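Local coordinates for tetratricopeptide TPR_2 repeat protein (Thermobaculum terrenum, PDB 5DJS) that joins tetratricopeptide repeats to a family 41 glycosyltransferase-type fold of the GT-B clan and holds a bound uridine-5'-diphosphate, at residues A62-R67 and N82-L87; G75-Y81 and L106-R112; Y118-Y123 and S245-G249. The protein carries 1 engineered substitution. All blocks are in the same frame, centred on the assembly; numbering follows the deposited sequence.

In the fold
The three contacts follow the chain from the tetratricopeptide helices into the GT-B-type body. Contact 1 is a buried, apolar pairing of helices 59-72 and 77-89. Contact 2 takes the start of that second helix and joins it to the turn leading into helix 111-120; it lies at the surface and adds a salt bridge and weak hydrogen bonds to its tyrosine and alanine packing. Contact 3 uses the far part of helix 111-120, about 17 Å from contact 2 between centres, and is again buried, now built largely from aromatic rings against the loop after strand 240-243 of the first parallel sheet. Helix 77-89 thus serves contacts 1 and 2, and helix 111-120 contacts 2 and 3.

Contact 1 (A62-R67 and N82-L87); sequences AATLLR and NLGNVL
Leu66 and Val86 meet where helix 59-72 lies against helix 77-89, Leu66 CD1 touching Val86 CG2 at 3.6 Å. The two helices run nearly antiparallel: the axes of the two segments come within 9.5 Å, at 159° to one another. Apolar packing carries most of the contact. Leu66 CD1 also lies 3.7 Å from Asn82 O, on the backbone of the other helix, while Leu66 CB rests on Leu83 CD1. Both methyls of Val86 sit 4.0 Å from Ala62 CB; CG2 is the one that also meets Leu66, and CG1 the one that also meets Ala63. Small alanines suit these two places because a branched valine can press almost onto the helix backbone. Leu83 has CG anti to its backbone N (chi1 177°), which carries CD1 across to within 3.8 Å of Ala63 O and beside the aliphatic part of Arg67.

Arg67 adds a contact of mixed kind, first a methylene and then its guanidinium lying against leucines. Its chain, extended from CG to NE, crosses Leu83 at about a right angle with CG 3.9 Å from Leu83 CD1. Farther out, at the exposed rim of the contact, Arg67 NH2 meets Leu87 CD2 obliquely at 3.5 Å. No hydrogen bond links the two segments, so the pairing depends mainly on the fit of aliphatic surfaces.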
loop_
_atom_site.group_PDB
_atom_site.type_symbol
_atom_site.label_atom_id
_atom_site.label_comp_id
_atom_site.label_asym_id
_atom_site.label_seq_id
_atom_site.Cartn_x
_atom_site.Cartn_y
_atom_site.Cartn_z
ATOM N N ALA A 62 -15.339 6.963 -13.088
ATOM C CA ALA A 62 -15.679 6.011 -12.033
ATOM C C ALA A 62 -16.734 6.589 -11.103
ATOM O O ALA A 62 -17.823 6.022 -10.969
ATOM C CB ALA A 62 -14.436 5.639 -11.242
ATOM N N ALA A 63 -16.406 7.740 -10.515
ATOM C CA ALA A 63 -17.257 8.399 -9.523
ATOM C C ALA A 63 -18.660 8.686 -10.040
ATOM O O ALA A 63 -19.633 8.430 -9.325
ATOM C CB ALA A 63 -16.616 9.684 -9.035
ATOM N N THR A 64 -18.782 9.192 -11.271
ATOM C CA THR A 64 -20.117 9.521 -11.794
ATOM C C THR A 64 -20.912 8.271 -12.196
ATOM O O THR A 64 -22.113 8.233 -11.971
ATOM C CB THR A 64 -20.114 10.611 -12.901
ATOM O OG1 THR A 64 -19.316 10.210 -14.003
ATOM C CG2 THR A 64 -19.593 11.940 -12.341
ATOM N N LEU A 65 -20.264 7.241 -12.732
ATOM C CA LEU A 65 -20.932 5.934 -12.901
ATOM C C LEU A 65 -21.459 5.335 -11.574
ATOM O O LEU A 65 -22.600 4.851 -11.500
ATOM C CB LEU A 65 -20.000 4.933 -13.575
ATOM C CG LEU A 65 -19.713 5.194 -15.053
ATOM C CD1 LEU A 65 -18.610 4.265 -15.507
ATOM C CD2 LEU A 65 -20.941 5.000 -15.929
ATOM N N LEU A 66 -20.632 5.398 -10.532
ATOM C CA LEU A 66 -20.996 4.866 -9.214
ATOM C C LEU A 66 -22.059 5.695 -8.515
ATOM O O LEU A 66 -22.927 5.118 -7.865
ATOM C CB LEU A 66 -19.762 4.723 -8.312
ATOM C CG LEU A 66 -18.777 3.660 -8.804
ATOM C CD1 LEU A 66 -17.391 3.884 -8.227
ATOM C CD2 LEU A 66 -19.296 2.261 -8.488
ATOM N N ARG A 67 -21.993 7.026 -8.631
ATOM C CA ARG A 67 -23.056 7.914 -8.109
ATOM C C ARG A 67 -24.414 7.694 -8.783
ATOM O O ARG A 67 -25.456 7.838 -8.139
ATOM C CB ARG A 67 -22.685 9.387 -8.267
ATOM C CG ARG A 67 -21.679 9.891 -7.253
ATOM C CD ARG A 67 -21.808 11.387 -7.035
ATOM N NE ARG A 67 -20.831 11.860 -6.054
ATOM C CZ ARG A 67 -19.611 12.333 -6.330
ATOM N NH1 ARG A 67 -19.154 12.424 -7.590
ATOM N NH2 ARG A 67 -18.832 12.726 -5.321
ATOM N N ASN A 82 -17.950 1.002 -3.002
ATOM C CA ASN A 82 -17.039 1.284 -4.095
ATOM C C ASN A 82 -16.921 2.748 -4.468
ATOM O O ASN A 82 -15.858 3.179 -4.914
ATOM C CB ASN A 82 -17.406 0.426 -5.292
ATOM C CG ASN A 82 -17.068 -1.011 -5.039
ATOM O OD1 ASN A 82 -15.890 -1.369 -5.020
ATOM N ND2 ASN A 82 -18.069 -1.832 -4.780
ATOM N N LEU A 83 -18.000 3.500 -4.280
ATOM C CA LEU A 83 -17.953 4.952 -4.414
ATOM C C LEU A 83 -17.007 5.547 -3.384
ATOM O O LEU A 83 -16.185 6.393 -3.720
ATOM C CB LEU A 83 -19.339 5.573 -4.252
ATOM C CG LEU A 83 -19.368 7.097 -4.297
ATOM C CD1 LEU A 83 -18.907 7.612 -5.655
ATOM C CD2 LEU A 83 -20.762 7.600 -3.953
ATOM N N GLY A 84 -17.126 5.107 -2.134
ATOM C CA GLY A 84 -16.224 5.549 -1.067
ATOM C C GLY A 84 -14.745 5.322 -1.371
ATOM O O GLY A 84 -13.916 6.216 -1.141
ATOM N N ASN A 85 -14.415 4.142 -1.913
ATOM C CA ASN A 85 -13.026 3.831 -2.283
ATOM C C ASN A 85 -12.506 4.716 -3.407
ATOM O O ASN A 85 -11.371 5.194 -3.341
ATOM C CB ASN A 85 -12.836 2.349 -2.662
ATOM C CG ASN A 85 -12.838 1.395 -1.454
ATOM O OD1 ASN A 85 -13.204 0.230 -1.607
ATOM N ND2 ASN A 85 -12.418 1.857 -0.273
ATOM N N VAL A 86 -13.334 4.934 -4.421
ATOM C CA VAL A 86 -12.983 5.852 -5.497
ATOM C C VAL A 86 -12.743 7.264 -4.959
ATOM O O VAL A 86 -11.737 7.892 -5.295
ATOM C CB VAL A 86 -14.033 5.846 -6.618
ATOM C CG1 VAL A 86 -13.827 7.021 -7.575
ATOM C CG2 VAL A 86 -13.941 4.534 -7.389
ATOM N N LEU A 87 -13.641 7.741 -4.102
ATOM C CA LEU A 87 -13.507 9.080 -3.518
ATOM C C LEU A 87 -12.249 9.243 -2.660
ATOM O O LEU A 87 -11.547 10.250 -2.790
ATOM C CB LEU A 87 -14.747 9.445 -2.706
ATOM C CG LEU A 87 -16.032 9.635 -3.522
ATOM C CD1 LEU A 87 -17.239 9.709 -2.591
ATOM C CD2 LEU A 87 -15.969 10.872 -4.397
#

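Contact 2 (G75-Y81 and L106-R112); sequences GEASYHY and LRPDYHR
Tyr110 brings its hydroxyl and ring edge down on the first turn of helix 77-89. Its OH lies 3.3 Å from Ser78 CB and also touches Tyr81 CD2, while CE2 packs 3.9 Å from Ala77 CB. The two tyrosine rings meet obliquely, with planes at 49°. Ala77 is small enough to let the backbone of the turn come close, and its CB also contacts Leu106 CB and Arg107 CB. Leu106 extends this apolar patch, placing CD1 3.5 Å from His80 CD2.

Polar groups flank the patch. Glu76 OE2 and Arg107 NH2 form a salt bridge of 3.5 Å, and the two side chains run alongside each other in the same direction. At the far end, Arg112 stands with its guanidinium plane 85° from the Tyr81 ring and gives weak hydrogen bonds from NE and NH2 to Tyr81 OH, both 3.3 Å long.

The next shell sets these groups in place. Glu76 is the N-cap of helix 77-89; bent at chi2 (50°), its chain turns back so that OE2 accepts from Ser78 N at 3.1 Å and from Ser78 OG, which arrive from opposite faces of the carboxylate plane. The same oxygen therefore serves both the cap and the salt bridge. Arg107 NE lies over one face of Tyr110, and Leu104 of helix 93-106 also touches that side chain. His80 NE2 is held by Pro74 O. Tyr110 is itself the residue before helix 111-120, so the N-terminal turn of helix 77-89 packs against the turn between helices 93-106 and 111-120, an arrangement consistent with the stacked helical hairpins of tetratricopeptide repeats.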
loop_
_atom_site.group_PDB
_atom_site.type_symbol
_atom_site.label_atom_id
_atom_site.label_comp_id
_atom_site.label_asym_id
_atom_site.label_seq_id
_atom_site.Cartn_x
_atom_site.Cartn_y
_atom_site.Cartn_z
ATOM N N GLY A 75 -30.277 1.676 -1.754
ATOM C CA GLY A 75 -30.239 0.696 -0.670
ATOM C C GLY A 75 -29.102 -0.301 -0.771
ATOM O O GLY A 75 -28.808 -0.993 0.210
ATOM N N GLU A 76 -28.466 -0.381 -1.945
ATOM C CA GLU A 76 -27.431 -1.385 -2.219
ATOM C C GLU A 76 -26.116 -0.895 -1.642
ATOM O O GLU A 76 -25.551 0.054 -2.146
ATOM C CB GLU A 76 -27.343 -1.661 -3.735
ATOM C CG GLU A 76 -26.210 -2.578 -4.198
ATOM C CD GLU A 76 -26.129 -3.877 -3.427
ATOM O OE1 GLU A 76 -27.120 -4.627 -3.439
ATOM O OE2 GLU A 76 -25.074 -4.143 -2.813
ATOM N N ALA A 77 -25.656 -1.547 -0.574
ATOM C CA ALA A 77 -24.444 -1.161 0.159
ATOM C C ALA A 77 -23.155 -1.200 -0.662
ATOM O O ALA A 77 -22.266 -0.371 -0.436
ATOM C CB ALA A 77 -24.270 -2.043 1.390
ATOM N N SER A 78 -23.028 -2.158 -1.580
ATOM C CA SER A 78 -21.783 -2.306 -2.349
ATOM C C SER A 78 -21.516 -1.119 -3.278
ATOM O O SER A 78 -20.367 -0.800 -3.549
ATOM C CB SER A 78 -21.753 -3.625 -3.140
ATOM O OG SER A 78 -22.700 -3.635 -4.196
ATOM N N TYR A 79 -22.576 -0.465 -3.744
ATOM C CA TYR A 79 -22.446 0.716 -4.599
ATOM C C TYR A 79 -21.879 1.890 -3.803
ATOM O O TYR A 79 -21.062 2.658 -4.326
ATOM C CB TYR A 79 -23.795 1.118 -5.216
ATOM C CG TYR A 79 -24.480 0.078 -6.109
ATOM C CD1 TYR A 79 -23.868 -1.138 -6.443
ATOM C CD2 TYR A 79 -25.740 0.332 -6.644
ATOM C CE1 TYR A 79 -24.502 -2.064 -7.254
ATOM C CE2 TYR A 79 -26.376 -0.595 -7.458
ATOM C CZ TYR A 79 -25.748 -1.791 -7.761
ATOM O OH TYR A 79 -26.363 -2.720 -8.572
ATOM N N HIS A 80 -22.316 2.019 -2.547
ATOM C CA HIS A 80 -21.739 2.992 -1.610
ATOM C C HIS A 80 -20.297 2.670 -1.248
ATOM O O HIS A 80 -19.467 3.574 -1.205
ATOM C CB HIS A 80 -22.565 3.089 -0.332
ATOM C CG HIS A 80 -23.930 3.662 -0.542
ATOM N ND1 HIS A 80 -24.177 5.019 -0.550
ATOM C CD2 HIS A 80 -25.129 3.060 -0.733
ATOM C CE1 HIS A 80 -25.467 5.226 -0.741
ATOM N NE2 HIS A 80 -26.066 4.054 -0.857
ATOM N N TYR A 81 -20.012 1.395 -0.989
ATOM C CA TYR A 81 -18.648 0.933 -0.688
ATOM C C TYR A 81 -17.664 1.374 -1.767
ATOM O O TYR A 81 -16.691 2.060 -1.488
ATOM C CB TYR A 81 -18.619 -0.597 -0.534
ATOM C CG TYR A 81 -17.238 -1.217 -0.540
ATOM C CD1 TYR A 81 -16.299 -0.878 0.430
ATOM C CD2 TYR A 81 -16.873 -2.149 -1.516
ATOM C CE1 TYR A 81 -15.031 -1.448 0.431
ATOM C CE2 TYR A 81 -15.609 -2.722 -1.526
ATOM C CZ TYR A 81 -14.692 -2.366 -0.549
ATOM O OH TYR A 81 -13.441 -2.921 -0.546
ATOM N N LEU A 106 -25.990 0.287 5.917
ATOM C CA LEU A 106 -26.903 -0.529 5.104
ATOM C C LEU A 106 -26.660 -2.037 5.216
ATOM O O LEU A 106 -27.572 -2.832 5.001
ATOM C CB LEU A 106 -26.819 -0.108 3.631
ATOM C CG LEU A 106 -27.487 1.237 3.284
ATOM C CD1 LEU A 106 -27.024 1.768 1.933
ATOM C CD2 LEU A 106 -29.006 1.103 3.295
ATOM N N ARG A 107 -25.426 -2.429 5.509
ATOM C CA ARG A 107 -25.071 -3.823 5.643
ATOM C C ARG A 107 -24.045 -3.875 6.761
ATOM O O ARG A 107 -22.848 -3.776 6.512
ATOM C CB ARG A 107 -24.511 -4.349 4.318
ATOM C CG ARG A 107 -24.415 -5.869 4.232
ATOM C CD ARG A 107 -23.211 -6.352 3.426
ATOM N NE ARG A 107 -23.246 -5.929 2.020
ATOM C CZ ARG A 107 -23.698 -6.650 0.988
ATOM N NH1 ARG A 107 -24.182 -7.885 1.155
ATOM N NH2 ARG A 107 -23.675 -6.124 -0.238
ATOM N N PRO A 108 -24.511 -3.982 8.019
ATOM C CA PRO A 108 -23.566 -3.961 9.149
ATOM C C PRO A 108 -22.531 -5.072 9.183
ATOM O O PRO A 108 -21.514 -4.893 9.833
ATOM C CB PRO A 108 -24.481 -4.040 10.372
ATOM C CG PRO A 108 -25.752 -3.424 9.908
ATOM C CD PRO A 108 -25.904 -3.900 8.491
ATOM N N ASP A 109 -22.784 -6.194 8.499
ATOM C CA ASP A 109 -21.813 -7.289 8.404
ATOM C C ASP A 109 -21.011 -7.268 7.084
ATOM O O ASP A 109 -20.808 -8.303 6.446
ATOM C CB ASP A 109 -22.473 -8.659 8.687
ATOM C CG ASP A 109 -23.435 -9.122 7.592
ATOM O OD1 ASP A 109 -23.870 -8.314 6.741
ATOM O OD2 ASP A 109 -23.758 -10.326 7.599
ATOM N N TYR A 110 -20.534 -6.081 6.710
ATOM C CA TYR A 110 -19.776 -5.868 5.478
ATOM C C TYR A 110 -18.296 -5.805 5.867
ATOM O O TYR A 110 -17.764 -4.717 6.107
ATOM C CB TYR A 110 -20.222 -4.546 4.816
ATOM C CG TYR A 110 -19.996 -4.406 3.315
ATOM C CD1 TYR A 110 -19.008 -5.131 2.632
ATOM C CD2 TYR A 110 -20.751 -3.498 2.579
ATOM C CE1 TYR A 110 -18.811 -4.977 1.267
ATOM C CE2 TYR A 110 -20.563 -3.343 1.211
ATOM C CZ TYR A 110 -19.593 -4.079 0.560
ATOM O OH TYR A 110 -19.417 -3.916 -0.801
ATOM N N HIS A 111 -17.629 -6.962 5.918
ATOM C CA HIS A 111 -16.224 -7.016 6.344
ATOM C C HIS A 111 -15.226 -6.237 5.449
ATOM O O HIS A 111 -14.215 -5.754 5.956
ATOM C CB HIS A 111 -15.746 -8.467 6.602
ATOM C CG HIS A 111 -15.733 -9.358 5.394
ATOM N ND1 HIS A 111 -16.232 -10.640 5.424
ATOM C CD2 HIS A 111 -15.273 -9.168 4.134
ATOM C CE1 HIS A 111 -16.090 -11.199 4.236
ATOM N NE2 HIS A 111 -15.514 -10.324 3.433
ATOM N N ARG A 112 -15.508 -6.102 4.149
ATOM C CA ARG A 112 -14.602 -5.385 3.231
ATOM C C ARG A 112 -14.723 -3.875 3.401
ATOM O O ARG A 112 -13.729 -3.165 3.323
ATOM C CB ARG A 112 -14.829 -5.780 1.765
ATOM C CG ARG A 112 -14.001 -6.978 1.316
ATOM C CD ARG A 112 -14.150 -7.260 -0.172
ATOM N NE ARG A 112 -13.540 -6.210 -0.999
ATOM C CZ ARG A 112 -13.624 -6.124 -2.332
ATOM N NH1 ARG A 112 -14.302 -7.028 -3.042
ATOM N NH2 ARG A 112 -13.027 -5.115 -2.965
#

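Contact 3 (Y118-Y123 and S245-G249); sequences YVALHY and SWHLG
An aromatic cluster of Tyr118, Trp246 and His247 joins helix 111-120 to the loop that follows strand 240-243 of a Rossmann-like parallel sheet in the GT-B-type fold. The edge of Tyr118 points at the face of His247 in a T-shaped (edge-to-face) pair, with planes at 85° and centroids 5.2 Å apart. Tyr118 CD2 sits above the centre of the imidazole. A chi1 of 177° places Tyr118 CG beside its own carbonyl carbon and carries the ring off the helix onto His247. The ring also meets the indole, Tyr118 CE2 lying 3.6 Å from Trp246 CZ2, the two planes set obliquely at 46°. Large flat side chains suit this place, since one tyrosine can bear on two loop residues at once.

The polar atoms of the cluster find partners just beyond it: Tyr118 OH is hydrogen-bonded to Thr273 O, and Trp246 NE1 weakly to Asn272 O. Trp139, from helix 129-143, also meets the His247 ring edge-to-face. Farther along the segment, Tyr123 OH is hydrogen-bonded to Arg338 NH1, of the uridine-5'-diphosphate pocket; the Tyr123 side chain is about 8 Å from the ligand.

Val119 fills in beside the rings with its two methyl branches. CG2 rests against Trp246 CZ3 and lies 3.7 Å from His247 CB, while CG1, on the other branch, meets Leu248 CD2 at 3.6 Å.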
loop_
_atom_site.group_PDB
_atom_site.type_symbol
_atom_site.label_atom_id
_atom_site.label_comp_id
_atom_site.label_asym_id
_atom_site.label_seq_id
_atom_site.Cartn_x
_atom_site.Cartn_y
_atom_site.Cartn_z
ATOM N N TYR A 118 -11.353 1.303 8.009
ATOM C CA TYR A 118 -10.118 1.262 8.826
ATOM C C TYR A 118 -8.899 1.825 8.094
ATOM O O TYR A 118 -8.189 2.673 8.640
ATOM C CB TYR A 118 -9.820 -0.169 9.283
ATOM C CG TYR A 118 -8.538 -0.355 10.076
ATOM C CD1 TYR A 118 -8.202 0.502 11.128
ATOM C CD2 TYR A 118 -7.677 -1.426 9.800
ATOM C CE1 TYR A 118 -7.030 0.312 11.858
ATOM C CE2 TYR A 118 -6.516 -1.628 10.527
ATOM C CZ TYR A 118 -6.193 -0.763 11.550
ATOM O OH TYR A 118 -5.046 -0.986 12.277
ATOM N N VAL A 119 -8.677 1.353 6.866
ATOM C CA VAL A 119 -7.614 1.874 6.001
ATOM C C VAL A 119 -7.778 3.375 5.765
ATOM O O VAL A 119 -6.842 4.144 5.976
ATOM C CB VAL A 119 -7.598 1.149 4.639
ATOM C CG1 VAL A 119 -6.736 1.881 3.613
ATOM C CG2 VAL A 119 -7.109 -0.273 4.828
ATOM N N ALA A 120 -8.978 3.770 5.344
ATOM C CA ALA A 120 -9.284 5.157 4.980
ATOM C C ALA A 120 -8.943 6.163 6.074
ATOM O O ALA A 120 -8.479 7.264 5.773
ATOM C CB ALA A 120 -10.747 5.292 4.593
ATOM N N LEU A 121 -9.165 5.782 7.334
ATOM C CA LEU A 121 -8.859 6.643 8.488
ATOM C C LEU A 121 -7.393 7.107 8.547
ATOM O O LEU A 121 -7.097 8.168 9.081
ATOM C CB LEU A 121 -9.252 5.943 9.808
ATOM C CG LEU A 121 -10.648 6.211 10.389
ATOM C CD1 LEU A 121 -11.765 6.042 9.379
ATOM C CD2 LEU A 121 -10.892 5.320 11.600
ATOM N N HIS A 122 -6.479 6.322 7.990
ATOM C CA HIS A 122 -5.046 6.668 8.020
ATOM C C HIS A 122 -4.687 7.862 7.126
ATOM O O HIS A 122 -3.674 8.529 7.365
ATOM C CB HIS A 122 -4.195 5.439 7.684
ATOM C CG HIS A 122 -4.359 4.324 8.672
ATOM N ND1 HIS A 122 -3.604 4.235 9.820
ATOM C CD2 HIS A 122 -5.224 3.285 8.708
ATOM C CE1 HIS A 122 -3.983 3.177 10.511
ATOM N NE2 HIS A 122 -4.965 2.583 9.859
ATOM N N TYR A 123 -5.540 8.147 6.137
ATOM C CA TYR A 123 -5.393 9.314 5.266
ATOM C C TYR A 123 -5.930 10.609 5.854
ATOM O O TYR A 123 -5.852 11.635 5.190
ATOM C CB TYR A 123 -6.111 9.083 3.949
ATOM C CG TYR A 123 -5.672 7.847 3.221
ATOM C CD1 TYR A 123 -4.341 7.675 2.832
ATOM C CD2 TYR A 123 -6.579 6.845 2.916
ATOM C CE1 TYR A 123 -3.935 6.535 2.158
ATOM C CE2 TYR A 123 -6.181 5.703 2.245
ATOM C CZ TYR A 123 -4.856 5.553 1.874
ATOM O OH TYR A 123 -4.463 4.420 1.202
ATOM N N SER A 245 -0.128 -8.731 2.312
ATOM C CA SER A 245 -1.118 -7.774 1.801
ATOM C C SER A 245 -1.696 -6.808 2.830
ATOM O O SER A 245 -1.857 -5.626 2.526
ATOM C CB SER A 245 -2.257 -8.492 1.076
ATOM O OG SER A 245 -1.809 -9.000 -0.176
ATOM N N TRP A 246 -2.033 -7.319 4.018
ATOM C CA TRP A 246 -2.694 -6.543 5.101
ATOM C C TRP A 246 -4.062 -6.043 4.589
ATOM O O TRP A 246 -4.525 -6.404 3.488
ATOM C CB TRP A 246 -1.752 -5.424 5.629
ATOM C CG TRP A 246 -2.171 -4.620 6.867
ATOM C CD1 TRP A 246 -2.017 -4.953 8.181
ATOM C CD2 TRP A 246 -2.748 -3.305 6.859
ATOM N NE1 TRP A 246 -2.507 -3.939 8.988
ATOM C CE2 TRP A 246 -2.965 -2.919 8.195
ATOM C CE3 TRP A 246 -3.145 -2.441 5.842
ATOM C CZ2 TRP A 246 -3.549 -1.677 8.533
ATOM C CZ3 TRP A 246 -3.721 -1.218 6.169
ATOM C CH2 TRP A 246 -3.914 -0.846 7.499
ATOM N N HIS A 247 -4.742 -5.269 5.409
ATOM C CA HIS A 247 -5.956 -4.589 5.012
ATOM C C HIS A 247 -5.933 -3.771 3.705
ATOM O O HIS A 247 -6.988 -3.560 3.128
ATOM C CB HIS A 247 -6.419 -3.702 6.159
ATOM C CG HIS A 247 -6.962 -4.467 7.321
ATOM N ND1 HIS A 247 -6.210 -4.767 8.432
ATOM C CD2 HIS A 247 -8.186 -4.987 7.544
ATOM C CE1 HIS A 247 -6.952 -5.434 9.293
ATOM N NE2 HIS A 247 -8.158 -5.578 8.779
ATOM N N LEU A 248 -4.751 -3.377 3.213
ATOM C CA LEU A 248 -4.617 -2.531 2.025
ATOM C C LEU A 248 -4.777 -3.326 0.743
ATOM O O LEU A 248 -4.945 -2.732 -0.305
ATOM C CB LEU A 248 -3.230 -1.876 1.943
ATOM C CG LEU A 248 -2.810 -0.783 2.917
ATOM C CD1 LEU A 248 -1.311 -0.528 2.889
ATOM C CD2 LEU A 248 -3.596 0.491 2.685
ATOM N N GLY A 249 -4.684 -4.647 0.801
ATOM C CA GLY A 249 -4.612 -5.443 -0.415
ATOM C C GLY A 249 -5.565 -6.598 -0.391
ATOM O O GLY A 249 -6.329 -6.760 0.548
#